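Local coordinates for protein gamma-hexachlorocyclohexane dehydrochlorinase (Sphingomonas paucimobilis, PDB 3A76) that catalyses the stepwise dehydrochlorination of the pesticide lindane (gamma-hexachlorocyclohexane) to 1,3,4,6-tetrachloro-1,4-cyclohexadiene, working as a homotrimer, at residues A60-E65 with S147-C152; I111-L116 with A130-D135; W56-E61 with K71-A76. All blocks are in the same frame, centred on the assembly; numbering follows the deposited sequence.

Contact 1 of 3, residues A60-E65 with S147-C152; sequences AEWTIE and SKRNAC
E65, E61 and R149 give up the most surface where strand 60-64 and residues 148-152 of strand 143-158 run parallel, neighbours in the mixed, curved sheet of this SnoaL-like fold. R149 N bonds E61 O at 3.1 Å, and T63 N meets R149 O almost straight on (2.9 Å, 175° at the hydrogen). R149 suits the inner face: with CG anti to the backbone N (chi1 161°) its methylenes run alongside the indole of W62, CG lying 3.7 Å from CD1 of W62. The guanidinium, turned 64° from that ring, travels on to a salt bridge with D135 and a cation-pi contact with F133. On the other face E61 lies beside K148, both pointing the same way, yet OE1 of E61 stays 4.1 Å from NZ of K148, too far for a salt bridge. At the strand's end E65 N bonds A151 O, while the E65 carboxylate comes up against C152, OE1 3.3 Å from CB; E65 and I64 also touch spermidine. The chemistry thus differs between the faces: apolar groups probably lower the polarity around the guanidinium, whose charge D135 would balance, whereas E61 and K148, partly open to solvent, would attract each other only weakly at this separation.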
loop_
_atom_site.group_PDB
_atom_site.type_symbol
_atom_site.label_atom_id
_atom_site.label_comp_id
_atom_site.label_asym_id
_atom_site.label_seq_id
_atom_site.Cartn_x
_atom_site.Cartn_y
_atom_site.Cartn_z
ATOM N N ALA B 60 -10.965 23.415 -6.163
ATOM C CA ALA B 60 -9.835 22.485 -5.976
ATOM C C ALA B 60 -8.963 22.453 -7.214
ATOM O O ALA B 60 -9.466 22.627 -8.323
ATOM C CB ALA B 60 -10.324 21.093 -5.644
ATOM N N GLU B 61 -7.661 22.248 -7.022
ATOM C CA GLU B 61 -6.683 22.329 -8.118
ATOM C C GLU B 61 -5.751 21.115 -8.207
ATOM O O GLU B 61 -4.936 20.859 -7.306
ATOM C CB GLU B 61 -5.867 23.628 -8.031
ATOM C CG GLU B 61 -6.718 24.883 -7.869
ATOM C CD GLU B 61 -6.227 26.050 -8.705
ATOM O OE1 GLU B 61 -5.029 26.066 -9.077
ATOM O OE2 GLU B 61 -7.049 26.958 -8.987
ATOM N N TRP B 62 -5.880 20.385 -9.315
ATOM C CA TRP B 62 -5.133 19.153 -9.550
ATOM C C TRP B 62 -4.015 19.395 -10.551
ATOM O O TRP B 62 -4.255 19.659 -11.720
ATOM C CB TRP B 62 -6.087 18.020 -9.990
ATOM C CG TRP B 62 -5.459 16.647 -10.237
ATOM C CD1 TRP B 62 -4.251 16.189 -9.785
ATOM C CD2 TRP B 62 -6.046 15.556 -10.974
ATOM N NE1 TRP B 62 -4.045 14.903 -10.208
ATOM C CE2 TRP B 62 -5.128 14.487 -10.938
ATOM C CE3 TRP B 62 -7.261 15.382 -11.656
ATOM C CZ2 TRP B 62 -5.378 13.260 -11.573
ATOM C CZ3 TRP B 62 -7.512 14.163 -12.284
ATOM C CH2 TRP B 62 -6.571 13.120 -12.238
ATOM N N THR B 63 -2.784 19.306 -10.067
ATOM C CA THR B 63 -1.620 19.491 -10.907
ATOM C C THR B 63 -0.851 18.179 -11.022
ATOM O O THR B 63 -0.682 17.447 -10.042
ATOM C CB THR B 63 -0.686 20.586 -10.340
ATOM O OG1 THR B 63 -1.400 21.828 -10.228
ATOM C CG2 THR B 63 0.522 20.778 -11.227
ATOM N N ILE B 64 -0.409 17.887 -12.239
ATOM C CA ILE B 64 0.556 16.841 -12.479
ATOM C C ILE B 64 1.714 17.506 -13.214
ATOM O O ILE B 64 1.551 18.017 -14.335
ATOM C CB ILE B 64 -0.055 15.656 -13.280
ATOM C CG1 ILE B 64 -1.155 14.948 -12.459
ATOM C CG2 ILE B 64 1.041 14.675 -13.693
ATOM C CD1 ILE B 64 -2.016 13.908 -13.250
ATOM N N GLU B 65 2.878 17.529 -12.569
ATOM C CA GLU B 65 4.063 18.110 -13.181
ATOM C C GLU B 65 4.343 17.462 -14.530
ATOM O O GLU B 65 4.332 16.239 -14.644
ATOM C CB GLU B 65 5.272 17.979 -12.260
ATOM C CG GLU B 65 5.328 19.017 -11.173
ATOM C CD GLU B 65 6.362 18.697 -10.102
ATOM O OE1 GLU B 65 5.954 18.574 -8.931
ATOM O OE2 GLU B 65 7.568 18.555 -10.422
ATOM N N SER B 147 -8.679 19.886 -1.769
ATOM C CA SER B 147 -8.535 21.296 -2.092
ATOM C C SER B 147 -7.406 21.450 -3.099
ATOM O O SER B 147 -7.420 22.350 -3.945
ATOM C CB SER B 147 -8.213 22.102 -0.843
ATOM O OG SER B 147 -7.437 23.237 -1.206
ATOM N N LYS B 148 -6.413 20.573 -2.997
ATOM C CA LYS B 148 -5.284 20.609 -3.911
ATOM C C LYS B 148 -4.661 19.224 -3.981
ATOM O O LYS B 148 -4.802 18.419 -3.051
ATOM C CB LYS B 148 -4.246 21.643 -3.445
ATOM C CG LYS B 148 -3.497 22.351 -4.567
ATOM C CD LYS B 148 -2.755 23.611 -4.072
ATOM C CE LYS B 148 -3.692 24.817 -3.828
ATOM N NZ LYS B 148 -4.198 25.469 -5.074
ATOM N N ARG B 149 -3.995 18.958 -5.104
ATOM C CA ARG B 149 -3.114 17.818 -5.254
ATOM C C ARG B 149 -2.002 18.223 -6.180
ATOM O O ARG B 149 -2.267 18.691 -7.285
ATOM C CB ARG B 149 -3.840 16.575 -5.831
ATOM C CG ARG B 149 -2.874 15.517 -6.432
ATOM C CD ARG B 149 -3.405 14.082 -6.397
ATOM N NE ARG B 149 -3.354 13.516 -5.051
ATOM C CZ ARG B 149 -3.672 12.261 -4.720
ATOM N NH1 ARG B 149 -3.580 11.891 -3.448
ATOM N NH2 ARG B 149 -4.081 11.375 -5.633
ATOM N N ASN B 150 -0.762 18.048 -5.730
ATOM C CA ASN B 150 0.370 18.041 -6.654
ATOM C C ASN B 150 0.938 16.619 -6.771
ATOM O O ASN B 150 1.157 15.929 -5.769
ATOM C CB ASN B 150 1.448 19.065 -6.246
ATOM C CG ASN B 150 2.615 19.116 -7.218
ATOM O OD1 ASN B 150 3.584 18.362 -7.084
ATOM N ND2 ASN B 150 2.539 20.023 -8.196
ATOM N N ALA B 151 1.147 16.189 -8.006
ATOM C CA ALA B 151 1.717 14.898 -8.288
ATOM C C ALA B 151 3.047 15.155 -8.941
ATOM O O ALA B 151 3.128 15.806 -9.973
ATOM C CB ALA B 151 0.815 14.112 -9.209
ATOM N N CYS B 152 4.093 14.625 -8.322
ATOM C CA CYS B 152 5.445 14.816 -8.788
ATOM C C CYS B 152 6.023 13.435 -9.040
ATOM O O CYS B 152 6.048 12.603 -8.131
ATOM C CB CYS B 152 6.252 15.548 -7.705
ATOM S SG CYS B 152 8.019 15.677 -8.038
#

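Contact 2 of 3, residues I111-L116 with A130-D135; sequences IGDVLL and AAVFTD
V114 turns CG1 into the position between its backbone N and carbonyl carbon (chi1 66°), and F133 sets its ring anti to its own carbonyl carbon (chi1 -62°); together these torsions bring the methyl to 3.4 Å from CZ of F133. The two residues belong to the antiparallel beta hairpin of strands 107-120 and 125-140, and their side chains cross obliquely. G112 and F133 form a hydrogen-bonded pair, with F133 N reaching G112 O at 2.9 Å, and V114 with A131 forms the next one, V114 N to A131 O also 2.9 Å. Small A131 fits beside the branched valine, its CB 3.6 Å from V114 CG1, and glycine at 112 puts no side chain beside the phenyl ring. This apolar face looks into the active-site region: V114 packs on H93, the probable proton acceptor, and F133 on L41, with R149 making a cation-pi contact to its ring. The face bearing D113 and V132 instead meets the second subunit, whose K46 forms a salt bridge with D113 OD1. Buried D113 lies alongside V132, OD1 3.5 Å from CG2. A water donates to that same OD1 at 3.1 Å and to A131 O at 2.8 Å.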
loop_
_atom_site.group_PDB
_atom_site.type_symbol
_atom_site.label_atom_id
_atom_site.label_comp_id
_atom_site.label_asym_id
_atom_site.label_seq_id
_atom_site.Cartn_x
_atom_site.Cartn_y
_atom_site.Cartn_z
ATOM N N ILE B 111 0.863 14.034 2.588
ATOM C CA ILE B 111 1.812 13.451 1.625
ATOM C C ILE B 111 1.474 11.959 1.437
ATOM O O ILE B 111 0.942 11.312 2.337
ATOM C CB ILE B 111 3.313 13.618 2.026
ATOM C CG1 ILE B 111 3.512 13.368 3.520
ATOM C CG2 ILE B 111 3.861 15.001 1.607
ATOM C CD1 ILE B 111 4.958 13.250 3.916
ATOM N N GLY B 112 1.785 11.439 0.260
ATOM C CA GLY B 112 1.548 10.043 -0.061
ATOM C C GLY B 112 2.480 9.617 -1.166
ATOM O O GLY B 112 3.010 10.446 -1.910
ATOM N N ASP B 113 2.689 8.317 -1.268
ATOM C CA ASP B 113 3.535 7.779 -2.319
ATOM C C ASP B 113 2.706 6.871 -3.225
ATOM O O ASP B 113 1.785 6.225 -2.773
ATOM C CB ASP B 113 4.711 7.031 -1.701
ATOM C CG ASP B 113 5.640 7.955 -0.940
ATOM O OD1 ASP B 113 6.279 8.835 -1.593
ATOM O OD2 ASP B 113 5.723 7.795 0.301
ATOM N N VAL B 114 3.012 6.841 -4.515
ATOM C CA VAL B 114 2.253 5.957 -5.392
ATOM C C VAL B 114 3.190 5.181 -6.272
ATOM O O VAL B 114 4.184 5.712 -6.750
ATOM C CB VAL B 114 1.172 6.712 -6.257
ATOM C CG1 VAL B 114 1.815 7.665 -7.280
ATOM C CG2 VAL B 114 0.206 5.712 -6.945
ATOM N N LEU B 115 2.857 3.917 -6.473
ATOM C CA LEU B 115 3.487 3.101 -7.495
ATOM C C LEU B 115 2.454 2.834 -8.577
ATOM O O LEU B 115 1.372 2.262 -8.304
ATOM C CB LEU B 115 4.004 1.807 -6.866
ATOM C CG LEU B 115 5.027 0.874 -7.525
ATOM C CD1 LEU B 115 4.378 -0.429 -7.930
ATOM C CD2 LEU B 115 5.873 1.514 -8.636
ATOM N N LEU B 116 2.784 3.270 -9.794
ATOM C CA LEU B 116 1.938 3.082 -10.963
ATOM C C LEU B 116 2.567 2.122 -11.960
ATOM O O LEU B 116 3.696 2.339 -12.417
ATOM C CB LEU B 116 1.655 4.421 -11.672
ATOM C CG LEU B 116 0.861 4.437 -13.002
ATOM C CD1 LEU B 116 0.180 5.757 -13.232
ATOM C CD2 LEU B 116 1.742 4.133 -14.230
ATOM N N ALA B 130 7.041 6.041 -10.184
ATOM C CA ALA B 130 6.972 6.314 -8.754
ATOM C C ALA B 130 6.761 7.804 -8.599
ATOM O O ALA B 130 7.528 8.612 -9.141
ATOM C CB ALA B 130 8.237 5.875 -8.048
ATOM N N ALA B 131 5.693 8.166 -7.896
ATOM C CA ALA B 131 5.331 9.562 -7.736
ATOM C C ALA B 131 4.981 9.919 -6.306
ATOM O O ALA B 131 4.581 9.069 -5.525
ATOM C CB ALA B 131 4.189 9.961 -8.705
ATOM N N VAL B 132 5.162 11.191 -5.973
ATOM C CA VAL B 132 4.787 11.728 -4.681
ATOM C C VAL B 132 3.556 12.625 -4.841
ATOM O O VAL B 132 3.479 13.448 -5.784
ATOM C CB VAL B 132 5.988 12.491 -4.032
ATOM C CG1 VAL B 132 5.555 13.316 -2.797
ATOM C CG2 VAL B 132 7.072 11.505 -3.650
ATOM N N PHE B 133 2.593 12.448 -3.939
ATOM C CA PHE B 133 1.445 13.342 -3.842
ATOM C C PHE B 133 1.628 14.345 -2.696
ATOM O O PHE B 133 1.963 13.959 -1.574
ATOM C CB PHE B 133 0.155 12.537 -3.628
ATOM C CG PHE B 133 -0.174 11.587 -4.759
ATOM C CD1 PHE B 133 -0.564 10.280 -4.491
ATOM C CD2 PHE B 133 -0.103 12.001 -6.084
ATOM C CE1 PHE B 133 -0.893 9.405 -5.533
ATOM C CE2 PHE B 133 -0.415 11.125 -7.139
ATOM C CZ PHE B 133 -0.811 9.831 -6.861
ATOM N N THR B 134 1.431 15.633 -2.996
ATOM C CA THR B 134 1.398 16.681 -1.980
ATOM C C THR B 134 -0.019 17.219 -2.069
ATOM O O THR B 134 -0.430 17.757 -3.100
ATOM C CB THR B 134 2.434 17.802 -2.249
ATOM O OG1 THR B 134 3.695 17.215 -2.599
ATOM C CG2 THR B 134 2.626 18.710 -1.012
ATOM N N ASP B 135 -0.774 17.025 -0.998
ATOM C CA ASP B 135 -2.201 17.253 -1.027
ATOM C C ASP B 135 -2.646 18.221 0.061
ATOM O O ASP B 135 -2.000 18.347 1.114
ATOM C CB ASP B 135 -2.957 15.925 -0.831
ATOM C CG ASP B 135 -2.720 14.924 -1.952
ATOM O OD1 ASP B 135 -2.812 13.705 -1.676
ATOM O OD2 ASP B 135 -2.467 15.341 -3.098
HETATM O O HOH W 1 6.640 7.585 -4.424
#

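Contact 3 of 3, residues W56-E61 with K71-A76; sequences WWDDAE and KGPEGA
W56, its CG anti to the carbonyl carbon (chi1 -43°), sends its indole toward the first turn of helix 72-87, where A76 CB comes within 3.4 Å of W56 NE1; the small methyl lets helix and indole approach closely. This is the beta-to-alpha junction of the fold, at which strand 68-71 is followed by helix 72-87 while a type I turn, W57 to A60, leads into strand 60-64. P73, a residue well suited to a helix's first turn, rests its ring on the backbone just before the turn, CG lying 3.5 Å from W56 O, and D58 crosses it at about a right angle with OD1 3.8 Å from CD of P73. G72 adopts a positive phi of 60°, a conformation easiest for glycine, and its CA sits 3.4 Å from W57 O in a CA-H...O contact. One hydrogen bond joins the segments: G72 N to A60 O, 2.8 Å long and nearly straight at 172°. Further out, the indole of W56 stacks on W62, L52 of helix 49-53 packs on A76, and D59 makes a salt bridge with R140. The turn closes on itself through A60 N to W57 O (3.0 Å), and W57 NE1 is held by E138 O.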
loop_
_atom_site.group_PDB
_atom_site.type_symbol
_atom_site.label_atom_id
_atom_site.label_comp_id
_atom_site.label_asym_id
_atom_site.label_seq_id
_atom_site.Cartn_x
_atom_site.Cartn_y
_atom_site.Cartn_z
ATOM N N TRP B 56 -13.516 16.434 -5.579
ATOM C CA TRP B 56 -12.936 17.774 -5.700
ATOM C C TRP B 56 -13.968 18.857 -5.420
ATOM O O TRP B 56 -15.134 18.732 -5.822
ATOM C CB TRP B 56 -12.386 17.999 -7.112
ATOM C CG TRP B 56 -11.627 16.839 -7.670
ATOM C CD1 TRP B 56 -12.123 15.828 -8.448
ATOM C CD2 TRP B 56 -10.231 16.571 -7.503
ATOM N NE1 TRP B 56 -11.122 14.944 -8.777
ATOM C CE2 TRP B 56 -9.949 15.375 -8.210
ATOM C CE3 TRP B 56 -9.190 17.224 -6.831
ATOM C CZ2 TRP B 56 -8.670 14.819 -8.257
ATOM C CZ3 TRP B 56 -7.919 16.670 -6.876
ATOM C CH2 TRP B 56 -7.672 15.475 -7.584
ATOM N N TRP B 57 -13.536 19.918 -4.736
ATOM C CA TRP B 57 -14.320 21.151 -4.634
ATOM C C TRP B 57 -14.244 21.874 -5.977
ATOM O O TRP B 57 -13.338 21.606 -6.772
ATOM C CB TRP B 57 -13.776 22.057 -3.528
ATOM C CG TRP B 57 -13.901 21.504 -2.132
ATOM C CD1 TRP B 57 -12.884 21.281 -1.250
ATOM C CD2 TRP B 57 -15.107 21.115 -1.462
ATOM N NE1 TRP B 57 -13.380 20.772 -0.072
ATOM C CE2 TRP B 57 -14.740 20.661 -0.176
ATOM C CE3 TRP B 57 -16.462 21.110 -1.820
ATOM C CZ2 TRP B 57 -15.675 20.197 0.749
ATOM C CZ3 TRP B 57 -17.399 20.647 -0.891
ATOM C CH2 TRP B 57 -16.997 20.197 0.375
ATOM N N ASP B 58 -15.181 22.789 -6.241
ATOM C CA ASP B 58 -15.141 23.580 -7.490
ATOM C C ASP B 58 -13.820 24.328 -7.684
ATOM O O ASP B 58 -13.315 24.438 -8.801
ATOM C CB ASP B 58 -16.301 24.578 -7.556
ATOM C CG ASP B 58 -17.520 24.019 -8.269
ATOM O OD1 ASP B 58 -17.405 22.980 -8.971
ATOM O OD2 ASP B 58 -18.599 24.642 -8.125
ATOM N N ASP B 59 -13.275 24.833 -6.583
ATOM C CA ASP B 59 -12.026 25.592 -6.589
ATOM C C ASP B 59 -10.780 24.723 -6.372
ATOM O O ASP B 59 -9.665 25.244 -6.388
ATOM C CB ASP B 59 -12.084 26.703 -5.527
ATOM C CG ASP B 59 -12.548 26.188 -4.171
ATOM O OD1 ASP B 59 -11.794 25.422 -3.522
ATOM O OD2 ASP B 59 -13.672 26.548 -3.748
ATOM N N ALA B 60 -10.965 23.415 -6.163
ATOM C CA ALA B 60 -9.835 22.485 -5.976
ATOM C C ALA B 60 -8.963 22.453 -7.214
ATOM O O ALA B 60 -9.466 22.627 -8.323
ATOM C CB ALA B 60 -10.324 21.093 -5.644
ATOM N N GLU B 61 -7.661 22.248 -7.022
ATOM C CA GLU B 61 -6.683 22.329 -8.118
ATOM C C GLU B 61 -5.751 21.115 -8.207
ATOM O O GLU B 61 -4.936 20.859 -7.306
ATOM C CB GLU B 61 -5.867 23.628 -8.031
ATOM C CG GLU B 61 -6.718 24.883 -7.869
ATOM C CD GLU B 61 -6.227 26.050 -8.705
ATOM O OE1 GLU B 61 -5.029 26.066 -9.077
ATOM O OE2 GLU B 61 -7.049 26.958 -8.987
ATOM N N LYS B 71 -8.741 22.289 -12.795
ATOM C CA LYS B 71 -9.494 22.846 -11.672
ATOM C C LYS B 71 -10.892 22.273 -11.586
ATOM O O LYS B 71 -11.521 22.042 -12.606
ATOM C CB LYS B 71 -9.506 24.393 -11.716
ATOM C CG LYS B 71 -10.537 25.036 -12.643
ATOM C CD LYS B 71 -10.525 26.571 -12.530
ATOM C CE LYS B 71 -9.487 27.209 -13.483
ATOM N NZ LYS B 71 -9.163 28.630 -13.126
ATOM N N GLY B 72 -11.350 22.032 -10.358
ATOM C CA GLY B 72 -12.665 21.453 -10.075
ATOM C C GLY B 72 -12.918 20.067 -10.647
ATOM O O GLY B 72 -12.064 19.502 -11.333
ATOM N N PRO B 73 -14.104 19.503 -10.376
ATOM C CA PRO B 73 -14.497 18.219 -10.973
ATOM C C PRO B 73 -14.421 18.175 -12.513
ATOM O O PRO B 73 -13.933 17.181 -13.078
ATOM C CB PRO B 73 -15.934 18.043 -10.485
ATOM C CG PRO B 73 -15.965 18.798 -9.197
ATOM C CD PRO B 73 -15.135 20.011 -9.460
ATOM N N GLU B 74 -14.885 19.234 -13.182
ATOM C CA GLU B 74 -14.852 19.293 -14.645
ATOM C C GLU B 74 -13.418 19.266 -15.157
ATOM O O GLU B 74 -13.128 18.647 -16.183
ATOM C CB GLU B 74 -15.595 20.537 -15.166
ATOM C CG GLU B 74 -15.664 20.638 -16.702
ATOM C CD GLU B 74 -16.660 19.651 -17.347
ATOM O OE1 GLU B 74 -17.874 19.993 -17.430
ATOM O OE2 GLU B 74 -16.222 18.551 -17.784
ATOM N N GLY B 75 -12.524 19.946 -14.440
ATOM C CA GLY B 75 -11.095 19.916 -14.754
ATOM C C GLY B 75 -10.521 18.514 -14.643
ATOM O O GLY B 75 -9.758 18.077 -15.513
ATOM N N ALA B 76 -10.910 17.819 -13.574
ATOM C CA ALA B 76 -10.567 16.403 -13.345
ATOM C C ALA B 76 -11.037 15.500 -14.503
ATOM O O ALA B 76 -10.232 14.754 -15.077
ATOM C CB ALA B 76 -11.152 15.928 -11.998
#

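How the contacts relate
All three contacts belong to one sheet and its edge. Contact 1 lies between contact 3, at the 68-71 side, and contact 2: its strand 143-158 is next to strand 125-140 of contact 2, and R149 NH1 pairs with D135 OD1 at 2.6 Å. Contact 3 shares A60 and E61 with contact 1, whose W62 packs its CG 3.6 Å from CH2 of W56. Contacts 2 and 3 do not touch, their centres about 19 Å apart. The side chain of V114 lies about 4 Å from that of the inferred catalytic base H93, R149 about 7 Å away, and W56 about 11 Å. Spermidine is about 4 Å from the side chains of both I64 and F133, placing contacts 1 and 2 beside the pocket.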